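PDB 3JXE: tryptophan--tRNA ligase from Pyrococcus horikoshii, which catalyses the ATP-dependent attachment of L-tryptophan to tRNA(Trp), releasing AMP and diphosphate. Local coordinates for residues 163-168 with 194-199; 155-160 with 373-378; 204-209 with 231-236. All coordinates share one frame; numbering follows the deposited sequence.

Contact 1. Residues 163-168 with 194-199; sequences EMAIPI and FPAIQI. With TYM (tryptophanyl-5'AMP), chain E.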
loop_
_atom_site.group_PDB
_atom_site.type_symbol
_atom_site.label_atom_id
_atom_site.label_comp_id
_atom_site.label_asym_id
_atom_site.label_seq_id
_atom_site.Cartn_x
_atom_site.Cartn_y
_atom_site.Cartn_z
ATOM N N GLU B 163 -5.497 -3.334 -0.343
ATOM C CA GLU B 163 -5.998 -4.550 -0.978
ATOM C C GLU B 163 -6.857 -4.214 -2.202
ATOM O O GLU B 163 -6.915 -4.987 -3.156
ATOM C CB GLU B 163 -6.779 -5.391 0.035
ATOM C CG GLU B 163 -7.066 -6.831 -0.390
ATOM C CD GLU B 163 -8.361 -6.980 -1.176
ATOM O OE1 GLU B 163 -9.320 -6.216 -0.910
ATOM O OE2 GLU B 163 -8.425 -7.867 -2.059
ATOM N N MET B 164 -7.506 -3.054 -2.172
ATOM C CA MET B 164 -8.311 -2.577 -3.297
ATOM C C MET B 164 -7.462 -2.006 -4.433
ATOM O O MET B 164 -7.959 -1.820 -5.545
ATOM C CB MET B 164 -9.308 -1.514 -2.834
ATOM C CG MET B 164 -10.433 -2.031 -1.955
ATOM S SD MET B 164 -11.391 -0.694 -1.213
ATOM C CE MET B 164 -12.132 0.071 -2.655
ATOM N N ALA B 165 -6.191 -1.724 -4.149
ATOM C CA ALA B 165 -5.286 -1.106 -5.121
ATOM C C ALA B 165 -4.408 -2.119 -5.857
ATOM O O ALA B 165 -3.976 -1.865 -6.983
ATOM C CB ALA B 165 -4.417 -0.061 -4.444
ATOM N N ILE B 166 -4.153 -3.257 -5.216
ATOM C CA ILE B 166 -3.255 -4.285 -5.752
ATOM C C ILE B 166 -3.558 -4.692 -7.212
ATOM O O ILE B 166 -2.642 -4.699 -8.037
ATOM C CB ILE B 166 -3.152 -5.526 -4.803
ATOM C CG1 ILE B 166 -2.558 -5.135 -3.441
ATOM C CG2 ILE B 166 -2.335 -6.651 -5.433
ATOM C CD1 ILE B 166 -1.134 -4.580 -3.488
ATOM N N PRO B 167 -4.828 -5.029 -7.536
ATOM C CA PRO B 167 -5.158 -5.360 -8.927
ATOM C C PRO B 167 -4.614 -4.377 -9.975
ATOM O O PRO B 167 -3.963 -4.809 -10.928
ATOM C CB PRO B 167 -6.687 -5.364 -8.924
ATOM C CG PRO B 167 -7.029 -5.816 -7.557
ATOM C CD PRO B 167 -6.011 -5.165 -6.662
ATOM N N ILE B 168 -4.862 -3.079 -9.799
ATOM C CA ILE B 168 -4.385 -2.076 -10.761
ATOM C C ILE B 168 -2.900 -1.721 -10.572
ATOM O O ILE B 168 -2.259 -1.194 -11.481
ATOM C CB ILE B 168 -5.287 -0.799 -10.793
ATOM C CG1 ILE B 168 -5.086 -0.042 -12.115
ATOM C CG2 ILE B 168 -5.040 0.092 -9.569
ATOM C CD1 ILE B 168 -6.190 0.927 -12.474
ATOM N N PHE B 194 1.321 5.372 -5.238
ATOM C CA PHE B 194 0.107 6.083 -4.838
ATOM C C PHE B 194 -1.041 6.161 -5.861
ATOM O O PHE B 194 -2.201 6.061 -5.466
ATOM C CB PHE B 194 0.413 7.480 -4.281
ATOM C CG PHE B 194 -0.823 8.265 -3.952
ATOM C CD1 PHE B 194 -1.275 9.263 -4.808
ATOM C CD2 PHE B 194 -1.569 7.966 -2.815
ATOM C CE1 PHE B 194 -2.434 9.970 -4.524
ATOM C CE2 PHE B 194 -2.730 8.668 -2.525
ATOM C CZ PHE B 194 -3.164 9.673 -3.382
ATOM N N PRO B 195 -0.740 6.357 -7.165
ATOM C CA PRO B 195 -1.843 6.400 -8.134
ATOM C C PRO B 195 -2.806 5.210 -8.035
ATOM O O PRO B 195 -4.003 5.370 -8.283
ATOM C CB PRO B 195 -1.121 6.392 -9.481
ATOM C CG PRO B 195 0.173 7.043 -9.199
ATOM C CD PRO B 195 0.561 6.583 -7.825
ATOM N N ALA B 196 -2.287 4.041 -7.662
ATOM C CA ALA B 196 -3.116 2.855 -7.438
ATOM C C ALA B 196 -4.101 3.065 -6.284
ATOM O O ALA B 196 -5.237 2.592 -6.337
ATOM C CB ALA B 196 -2.246 1.634 -7.185
ATOM N N ILE B 197 -3.655 3.784 -5.254
ATOM C CA ILE B 197 -4.478 4.099 -4.087
ATOM C C ILE B 197 -5.618 5.073 -4.421
ATOM O O ILE B 197 -6.745 4.880 -3.966
ATOM C CB ILE B 197 -3.609 4.641 -2.912
ATOM C CG1 ILE B 197 -2.608 3.578 -2.432
ATOM C CG2 ILE B 197 -4.471 5.152 -1.758
ATOM C CD1 ILE B 197 -3.221 2.391 -1.686
ATOM N N GLN B 198 -5.333 6.104 -5.217
ATOM C CA GLN B 198 -6.358 7.094 -5.577
ATOM C C GLN B 198 -7.372 6.555 -6.590
ATOM O O GLN B 198 -8.515 7.015 -6.642
ATOM C CB GLN B 198 -5.729 8.405 -6.072
ATOM C CG GLN B 198 -6.756 9.500 -6.390
ATOM C CD GLN B 198 -6.211 10.910 -6.262
ATOM O OE1 GLN B 198 -5.192 11.144 -5.615
ATOM N NE2 GLN B 198 -6.906 11.865 -6.866
ATOM N N ILE B 199 -6.945 5.584 -7.390
ATOM C CA ILE B 199 -7.824 4.928 -8.353
ATOM C C ILE B 199 -8.740 3.915 -7.650
ATOM O O ILE B 199 -9.910 3.766 -8.015
ATOM C CB ILE B 199 -7.006 4.261 -9.491
ATOM C CG1 ILE B 199 -6.552 5.320 -10.501
ATOM C CG2 ILE B 199 -7.812 3.175 -10.189
ATOM C CD1 ILE B 199 -5.363 4.910 -11.353
HETATM P P TYM E . -6.512 18.439 -3.176
HETATM O O1P TYM E . -6.562 18.158 -1.723
HETATM O O2P TYM E . -5.349 19.157 -3.742
HETATM O "O5'" TYM E . -7.832 19.260 -3.594
HETATM C "C5'" TYM E . -9.123 18.768 -3.217
HETATM C "C4'" TYM E . -10.182 19.126 -4.267
HETATM O "O4'" TYM E . -10.114 20.549 -4.559
HETATM C "C1'" TYM E . -9.932 20.723 -5.995
HETATM N N9 TYM E . -9.146 21.990 -6.129
HETATM C C4 TYM E . -9.609 23.143 -6.609
HETATM N N3 TYM E . -10.798 23.528 -7.110
HETATM C C2 TYM E . -10.991 24.772 -7.536
HETATM N N1 TYM E . -10.024 25.676 -7.482
HETATM C C6 TYM E . -8.813 25.361 -6.991
HETATM N N6 TYM E . -7.854 26.282 -6.944
HETATM C C5 TYM E . -8.578 24.065 -6.538
HETATM N N7 TYM E . -7.525 23.445 -6.014
HETATM C C8 TYM E . -7.876 22.182 -5.759
HETATM C "C2'" TYM E . -9.248 19.438 -6.456
HETATM O "O2'" TYM E . -9.564 19.176 -7.820
HETATM C "C3'" TYM E . -9.925 18.388 -5.582
HETATM O "O3'" TYM E . -11.195 18.024 -6.149
HETATM N NH3 TYM E . -4.870 13.908 -4.320
HETATM C CA TYM E . -6.105 14.684 -4.146
HETATM C CB TYM E . -7.004 13.995 -3.119
HETATM C CG TYM E . -8.027 13.027 -3.790
HETATM C CD2 TYM E . -9.056 13.339 -4.671
HETATM C CE2 TYM E . -9.713 12.148 -5.008
HETATM C CE3 TYM E . -9.489 14.546 -5.217
HETATM C CD1 TYM E . -8.086 11.687 -3.615
HETATM N NE1 TYM E . -9.135 11.132 -4.372
HETATM C CZ2 TYM E . -10.794 12.172 -5.881
HETATM C CZ3 TYM E . -10.573 14.564 -6.097
HETATM C CH2 TYM E . -11.226 13.378 -6.428
HETATM C C TYM E . -5.772 16.096 -3.651
HETATM O O TYM E . -4.737 16.308 -3.015
HETATM O OPP TYM E . -6.709 17.044 -3.982
#

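Contact 2. Residues 155-160 with 373-378; sequences NSEFTK and EMWNEA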
loop_
_atom_site.group_PDB
_atom_site.type_symbol
_atom_site.label_atom_id
_atom_site.label_comp_id
_atom_site.label_asym_id
_atom_site.label_seq_id
_atom_site.Cartn_x
_atom_site.Cartn_y
_atom_site.Cartn_z
ATOM N N ASN B 155 -6.752 6.945 4.337
ATOM C CA ASN B 155 -5.956 5.852 3.763
ATOM C C ASN B 155 -5.082 5.099 4.766
ATOM O O ASN B 155 -4.858 3.897 4.616
ATOM C CB ASN B 155 -5.096 6.353 2.602
ATOM C CG ASN B 155 -5.909 6.683 1.363
ATOM O OD1 ASN B 155 -6.992 6.137 1.143
ATOM N ND2 ASN B 155 -5.380 7.581 0.537
ATOM N N SER B 156 -4.596 5.810 5.780
ATOM C CA SER B 156 -3.755 5.219 6.822
ATOM C C SER B 156 -4.565 4.409 7.837
ATOM O O SER B 156 -4.017 3.589 8.573
ATOM C CB SER B 156 -2.961 6.312 7.542
ATOM O OG SER B 156 -3.816 7.172 8.276
ATOM N N GLU B 157 -5.872 4.647 7.865
ATOM C CA GLU B 157 -6.753 4.053 8.861
ATOM C C GLU B 157 -7.604 2.946 8.247
ATOM O O GLU B 157 -7.584 1.807 8.715
ATOM C CB GLU B 157 -7.636 5.144 9.456
ATOM C CG GLU B 157 -8.426 4.745 10.678
ATOM C CD GLU B 157 -9.459 5.787 11.024
ATOM O OE1 GLU B 157 -10.173 6.243 10.103
ATOM O OE2 GLU B 157 -9.550 6.160 12.211
ATOM N N PHE B 158 -8.357 3.292 7.206
ATOM C CA PHE B 158 -9.085 2.314 6.410
ATOM C C PHE B 158 -8.118 1.760 5.368
ATOM O O PHE B 158 -8.242 2.035 4.172
ATOM C CB PHE B 158 -10.314 2.960 5.758
ATOM C CG PHE B 158 -11.177 2.002 4.977
ATOM C CD1 PHE B 158 -11.253 2.091 3.587
ATOM C CD2 PHE B 158 -11.921 1.018 5.628
ATOM C CE1 PHE B 158 -12.053 1.210 2.855
ATOM C CE2 PHE B 158 -12.723 0.133 4.906
ATOM C CZ PHE B 158 -12.792 0.232 3.518
ATOM N N THR B 159 -7.149 0.978 5.843
ATOM C CA THR B 159 -6.068 0.464 5.003
ATOM C C THR B 159 -6.533 -0.588 3.994
ATOM O O THR B 159 -5.724 -1.164 3.265
ATOM C CB THR B 159 -4.906 -0.097 5.846
ATOM O OG1 THR B 159 -5.414 -0.975 6.857
ATOM C CG2 THR B 159 -4.119 1.029 6.496
ATOM N N LYS B 160 -7.841 -0.812 3.943
ATOM C CA LYS B 160 -8.440 -1.746 3.002
ATOM C C LYS B 160 -8.165 -1.352 1.544
ATOM O O LYS B 160 -8.104 -2.225 0.672
ATOM C CB LYS B 160 -9.947 -1.858 3.262
ATOM C CG LYS B 160 -10.562 -3.219 2.952
ATOM C CD LYS B 160 -11.130 -3.282 1.535
ATOM C CE LYS B 160 -11.981 -4.529 1.318
ATOM N NZ LYS B 160 -11.192 -5.790 1.459
ATOM N N GLU B 373 -21.042 -0.774 6.881
ATOM C CA GLU B 373 -20.955 -1.783 5.827
ATOM C C GLU B 373 -19.513 -1.993 5.385
ATOM O O GLU B 373 -19.045 -3.129 5.291
ATOM C CB GLU B 373 -21.799 -1.379 4.616
ATOM C CG GLU B 373 -23.289 -1.642 4.755
ATOM C CD GLU B 373 -24.075 -1.212 3.523
ATOM O OE1 GLU B 373 -23.548 -1.336 2.395
ATOM O OE2 GLU B 373 -25.227 -0.753 3.685
ATOM N N MET B 374 -18.819 -0.886 5.129
ATOM C CA MET B 374 -17.447 -0.914 4.630
ATOM C C MET B 374 -16.454 -1.395 5.680
ATOM O O MET B 374 -15.508 -2.111 5.357
ATOM C CB MET B 374 -17.041 0.458 4.083
ATOM C CG MET B 374 -17.849 0.885 2.863
ATOM S SD MET B 374 -17.624 -0.247 1.479
ATOM C CE MET B 374 -19.281 -0.334 0.810
ATOM N N TRP B 375 -16.677 -1.012 6.934
ATOM C CA TRP B 375 -15.804 -1.444 8.026
ATOM C C TRP B 375 -15.960 -2.922 8.375
ATOM O O TRP B 375 -15.083 -3.510 9.014
ATOM C CB TRP B 375 -15.963 -0.554 9.260
ATOM C CG TRP B 375 -15.069 0.645 9.217
ATOM C CD1 TRP B 375 -15.448 1.944 9.064
ATOM C CD2 TRP B 375 -13.637 0.651 9.304
ATOM N NE1 TRP B 375 -14.345 2.763 9.061
ATOM C CE2 TRP B 375 -13.220 1.996 9.205
ATOM C CE3 TRP B 375 -12.667 -0.348 9.458
ATOM C CZ2 TRP B 375 -11.875 2.368 9.256
ATOM C CZ3 TRP B 375 -11.329 0.024 9.510
ATOM C CH2 TRP B 375 -10.947 1.373 9.409
ATOM N N ASN B 376 -17.072 -3.518 7.948
ATOM C CA ASN B 376 -17.285 -4.954 8.109
ATOM C C ASN B 376 -16.400 -5.768 7.165
ATOM O O ASN B 376 -16.738 -6.893 6.790
ATOM C CB ASN B 376 -18.766 -5.317 7.946
ATOM C CG ASN B 376 -19.606 -4.931 9.160
ATOM O OD1 ASN B 376 -20.769 -4.549 9.024
ATOM N ND2 ASN B 376 -19.020 -5.030 10.352
ATOM N N GLU B 377 -15.271 -5.173 6.780
ATOM C CA GLU B 377 -14.193 -5.874 6.082
ATOM C C GLU B 377 -13.046 -6.139 7.056
ATOM O O GLU B 377 -11.905 -6.375 6.656
ATOM C CB GLU B 377 -13.721 -5.095 4.850
ATOM C CG GLU B 377 -14.829 -4.772 3.837
ATOM C CD GLU B 377 -15.927 -5.828 3.783
ATOM O OE1 GLU B 377 -17.075 -5.509 4.157
ATOM O OE2 GLU B 377 -15.638 -6.978 3.385
ATOM N N ALA B 378 -13.377 -6.069 8.343
ATOM C CA ALA B 378 -12.556 -6.629 9.399
ATOM C C ALA B 378 -13.077 -8.044 9.608
ATOM O O ALA B 378 -14.190 -8.240 10.099
ATOM C CB ALA B 378 -12.686 -5.805 10.674
#

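Contact 3. Residues 204-209 with 231-236; sequences FERKRC and LGYYKT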
loop_
_atom_site.group_PDB
_atom_site.type_symbol
_atom_site.label_atom_id
_atom_site.label_comp_id
_atom_site.label_asym_id
_atom_site.label_seq_id
_atom_site.Cartn_x
_atom_site.Cartn_y
_atom_site.Cartn_z
ATOM N N PHE B 204 -15.242 0.502 -5.410
ATOM C CA PHE B 204 -16.028 0.297 -4.192
ATOM C C PHE B 204 -17.319 -0.460 -4.482
ATOM O O PHE B 204 -17.796 -1.236 -3.650
ATOM C CB PHE B 204 -16.342 1.628 -3.499
ATOM C CG PHE B 204 -15.466 1.923 -2.307
ATOM C CD1 PHE B 204 -14.717 3.094 -2.253
ATOM C CD2 PHE B 204 -15.400 1.037 -1.233
ATOM C CE1 PHE B 204 -13.909 3.378 -1.152
ATOM C CE2 PHE B 204 -14.594 1.310 -0.129
ATOM C CZ PHE B 204 -13.847 2.483 -0.088
ATOM N N GLU B 205 -17.879 -0.224 -5.666
ATOM C CA GLU B 205 -19.097 -0.899 -6.107
ATOM C C GLU B 205 -18.979 -1.360 -7.559
ATOM O O GLU B 205 -18.128 -0.871 -8.308
ATOM C CB GLU B 205 -20.310 0.022 -5.940
ATOM C CG GLU B 205 -20.762 0.221 -4.496
ATOM C CD GLU B 205 -21.841 1.282 -4.355
ATOM O OE1 GLU B 205 -22.730 1.361 -5.234
ATOM O OE2 GLU B 205 -21.803 2.038 -3.358
ATOM N N ARG B 206 -19.837 -2.302 -7.948
ATOM C CA ARG B 206 -19.891 -2.783 -9.329
ATOM C C ARG B 206 -20.593 -1.783 -10.247
ATOM O O ARG B 206 -20.347 -1.763 -11.453
ATOM C CB ARG B 206 -20.569 -4.155 -9.404
ATOM C CG ARG B 206 -19.784 -5.286 -8.747
ATOM C CD ARG B 206 -18.573 -5.692 -9.576
ATOM N NE ARG B 206 -17.675 -6.571 -8.828
ATOM C CZ ARG B 206 -16.534 -7.068 -9.302
ATOM N NH1 ARG B 206 -15.791 -7.856 -8.537
ATOM N NH2 ARG B 206 -16.131 -6.781 -10.535
ATOM N N LYS B 207 -21.466 -0.961 -9.665
ATOM C CA LYS B 207 -22.090 0.164 -10.367
ATOM C C LYS B 207 -21.001 1.141 -10.803
ATOM O O LYS B 207 -19.920 1.162 -10.212
ATOM C CB LYS B 207 -23.101 0.863 -9.453
ATOM C CG LYS B 207 -24.214 -0.056 -8.942
ATOM C CD LYS B 207 -24.873 0.465 -7.667
ATOM C CE LYS B 207 -25.926 1.527 -7.958
ATOM N NZ LYS B 207 -26.737 1.851 -6.751
ATOM N N ARG B 208 -21.270 1.941 -11.834
ATOM C CA ARG B 208 -20.254 2.875 -12.335
ATOM C C ARG B 208 -20.082 4.119 -11.454
ATOM O O ARG B 208 -21.010 4.535 -10.757
ATOM C CB ARG B 208 -20.485 3.248 -13.804
ATOM C CG ARG B 208 -21.734 4.050 -14.100
ATOM C CD ARG B 208 -21.642 4.641 -15.498
ATOM N NE ARG B 208 -21.703 3.610 -16.534
ATOM C CZ ARG B 208 -20.946 3.595 -17.630
ATOM N NH1 ARG B 208 -21.082 2.612 -18.510
ATOM N NH2 ARG B 208 -20.047 4.549 -17.841
ATOM N N CYS B 209 -18.885 4.697 -11.498
ATOM C CA CYS B 209 -18.494 5.774 -10.592
ATOM C C CYS B 209 -18.516 7.149 -11.253
ATOM O O CYS B 209 -18.178 7.279 -12.428
ATOM C CB CYS B 209 -17.094 5.495 -10.048
ATOM S SG CYS B 209 -16.524 6.661 -8.805
ATOM N N LEU B 231 -10.278 -5.321 -15.238
ATOM C CA LEU B 231 -10.370 -5.594 -13.805
ATOM C C LEU B 231 -11.803 -5.929 -13.389
ATOM O O LEU B 231 -12.058 -6.267 -12.230
ATOM C CB LEU B 231 -9.835 -4.411 -12.989
ATOM C CG LEU B 231 -8.368 -4.007 -13.169
ATOM C CD1 LEU B 231 -8.115 -2.648 -12.545
ATOM C CD2 LEU B 231 -7.406 -5.048 -12.611
ATOM N N GLY B 232 -12.730 -5.826 -14.341
ATOM C CA GLY B 232 -14.124 -6.213 -14.126
ATOM C C GLY B 232 -15.018 -5.104 -13.608
ATOM O O GLY B 232 -16.016 -5.370 -12.934
ATOM N N TYR B 233 -14.664 -3.861 -13.927
ATOM C CA TYR B 233 -15.438 -2.694 -13.510
ATOM C C TYR B 233 -15.703 -1.763 -14.689
ATOM O O TYR B 233 -15.075 -1.887 -15.743
ATOM C CB TYR B 233 -14.708 -1.935 -12.398
ATOM C CG TYR B 233 -14.669 -2.663 -11.072
ATOM C CD1 TYR B 233 -13.649 -3.572 -10.783
ATOM C CD2 TYR B 233 -15.649 -2.443 -10.105
ATOM C CE1 TYR B 233 -13.609 -4.244 -9.567
ATOM C CE2 TYR B 233 -15.617 -3.111 -8.885
ATOM C CZ TYR B 233 -14.594 -4.008 -8.624
ATOM O OH TYR B 233 -14.556 -4.672 -7.420
ATOM N N TYR B 234 -16.645 -0.841 -14.509
ATOM C CA TYR B 234 -16.890 0.203 -15.499
ATOM C C TYR B 234 -15.762 1.226 -15.454
ATOM O O TYR B 234 -15.170 1.455 -14.396
ATOM C CB TYR B 234 -18.215 0.909 -15.224
ATOM C CG TYR B 234 -19.450 0.099 -15.547
ATOM C CD1 TYR B 234 -20.127 -0.606 -14.549
ATOM C CD2 TYR B 234 -19.953 0.050 -16.850
ATOM C CE1 TYR B 234 -21.272 -1.350 -14.843
ATOM C CE2 TYR B 234 -21.097 -0.687 -17.155
ATOM C CZ TYR B 234 -21.750 -1.384 -16.148
ATOM O OH TYR B 234 -22.878 -2.114 -16.446
ATOM N N LYS B 235 -15.463 1.839 -16.597
ATOM C CA LYS B 235 -14.513 2.948 -16.615
ATOM C C LYS B 235 -15.174 4.201 -16.054
ATOM O O LYS B 235 -16.222 4.635 -16.540
ATOM C CB LYS B 235 -13.903 3.179 -18.004
ATOM C CG LYS B 235 -14.845 3.016 -19.176
ATOM C CD LYS B 235 -14.057 2.868 -20.467
ATOM C CE LYS B 235 -14.986 2.682 -21.655
ATOM N NZ LYS B 235 -14.236 2.334 -22.894
ATOM N N THR B 236 -14.551 4.756 -15.016
ATOM C CA THR B 236 -15.142 5.824 -14.207
ATOM C C THR B 236 -15.551 7.068 -14.999
ATOM O O THR B 236 -14.869 7.479 -15.939
ATOM C CB THR B 236 -14.223 6.226 -13.017
ATOM O OG1 THR B 236 -14.934 7.102 -12.135
ATOM C CG2 THR B 236 -12.942 6.913 -13.496
#

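Contact 1. Residues 163-168 with 194-199
Ala165 and Ala196 meet where helices 160-171 and 189-199 draw nearest, their CB atoms 3.9 Å apart. The short axes approach to 8.1 Å at 115°, a closeness that two alanines permit. Ile197 starts out pointing away, but its second torsion (chi2 -71°) folds CD1 back onto Ala165 CB. Ile168 spans two partners: its CG2 branch rests on Ala196 CB at 4.0 Å, while CD1, at the end of the other branch, touches Ile199 CG2 at 3.6 Å, the two isoleucines crossing at about a right angle. This apolar seam joins two helices of the Rossmann-fold catalytic domain of a class I synthetase, and helix 189-199 also reaches the active site. There Gln198, with CG anti to its backbone N (chi1 -177°) and an extended chain, lays its amide over one face of the tryptophanyl-AMP indole. OE1 accepts a hydrogen bond from the ligand's amino nitrogen NH3 at 3.1 Å, while Gln217 holds NE2. An alanine in place of Gln198 would probably leave that amino group without this acceptor and open a gap over the indole. Ala196 and Ile197 also pack on Ile189 and Tyr162 of the second subunit.

Contact 2. Residues 155-160 with 373-378
The carbonyl O of Glu157 lies at the rim of the Trp375 indole, near the ring plane and 3.5 Å from CH2, and it also takes a weak hydrogen bond from Thr159 N at 3.0 Å. The Thr159 N bond closes an inverse gamma turn centred on Phe158, which presents the phenyl ring to the C-terminal segment. Phe158 CG stands anti to its backbone N (chi1 -177°), and the ring turns its edge to the indole in a T-shaped pair: CD2 sits over one face of Trp375, the centroids of the phenyl and the six-membered ring are 5.1 Å apart, and the planes make 79°. Farther round the phenyl edge, Phe158 CE2 lies 3.6 Å from Met374 O, near the phenyl plane. Lys160 CB covers one face of the phenyl, and Phe151 and Phe153 add further aromatic neighbours. Lys160 CE rests on Glu377 CG at 3.8 Å, the two side chains crossing obliquely. Their charges stay apart, with Lys160 NZ 5.0 Å from Glu377 OE2, and the amine pairs instead with Glu163. The contact thus fastens the end of helix 369-375 to the loop that follows strand 150-154, beside the second subunit, whose Ile379 packs on Glu157 and Trp375. The indole itself is anchored through NE1 to Lys365 O, and the Glu157 carboxylate is engaged by Lys365 and Tyr366. Without a hydrogen bond between the two segments, cohesion probably rests on dispersion and on weakly positive ring edges meeting a pi face and carbonyl oxygens.

Contact 3. Residues 204-209 with 231-236
Two loops run side by side in the same direction and converge, their CA atoms closing from 6.1 Å between Arg206 and Tyr233 to 4.9 Å between Cys209 and Thr236, where they enter the neighbouring parallel strands 209-214 and 237-241. At the wide end the Arg206 chain bends at chi2 (-73°), which sets CD 4.0 Å from Tyr233 CE2; the guanidinium beyond lies flat on the ring, the planes only 5° apart. CZ stands 4.2 Å from the ring centroid, off-centre, and the phenol OH lies over the middle of the guanidinium, making an offset cation-pi stack. In the guanidinium plane, NH2 gives a weak, bent hydrogen bond to Gly232 O at 2.8 Å. Glu205 O meets the Tyr233 ring at its edge, 3.4 Å from CE2. Tyr234 receives a carbonyl in the same manner, with Arg206 O in its ring plane beside CD1. Across this tyrosine comes Arg208, whose NH1 lies 3.3 Å from CD2 on a guanidinium tilted 43° to the ring, too steep for a stack; a salt bridge from NE to Asp67 ties the arginine to helix 61-69. At the narrow end Cys209 CB packs against Thr236 OG1 at 3.4 Å. The two strands belong to a beta-alpha-beta unit of the Rossmann-type core, whose crossover runs through helix 218-227. The two arginines use aromatic carbon differently, Arg206 in a flat stack and Arg208 in a tilted approach with its charge paired to Asp67, and the Arg206 charge is probably steadied jointly by the Tyr233 pi face and the Gly232 carbonyl dipole.

The three contacts lie on one side of the chain's centre, with the centres of contacts 1 and 2 about 14 Å apart, 1 and 3 about 13 Å, and 2 and 3 about 19 Å. Contact 2 closes a long loop in sequence within which contacts 1 and 3 follow in series. Helix 160-171 begins at the end of segment 155-160 and carries a segment of contact 1; Pro167 and Ile168 on it touch Leu231 of contact 3. Phe204 joins all three, packing on Met164, Phe158 and Met374. It thus ties the C-terminal segment to the Rossmann-type domain, whose helix 189-199 carries Gln198 of the tryptophanyl-AMP pocket, while contacts 1 and 2 border the second subunit.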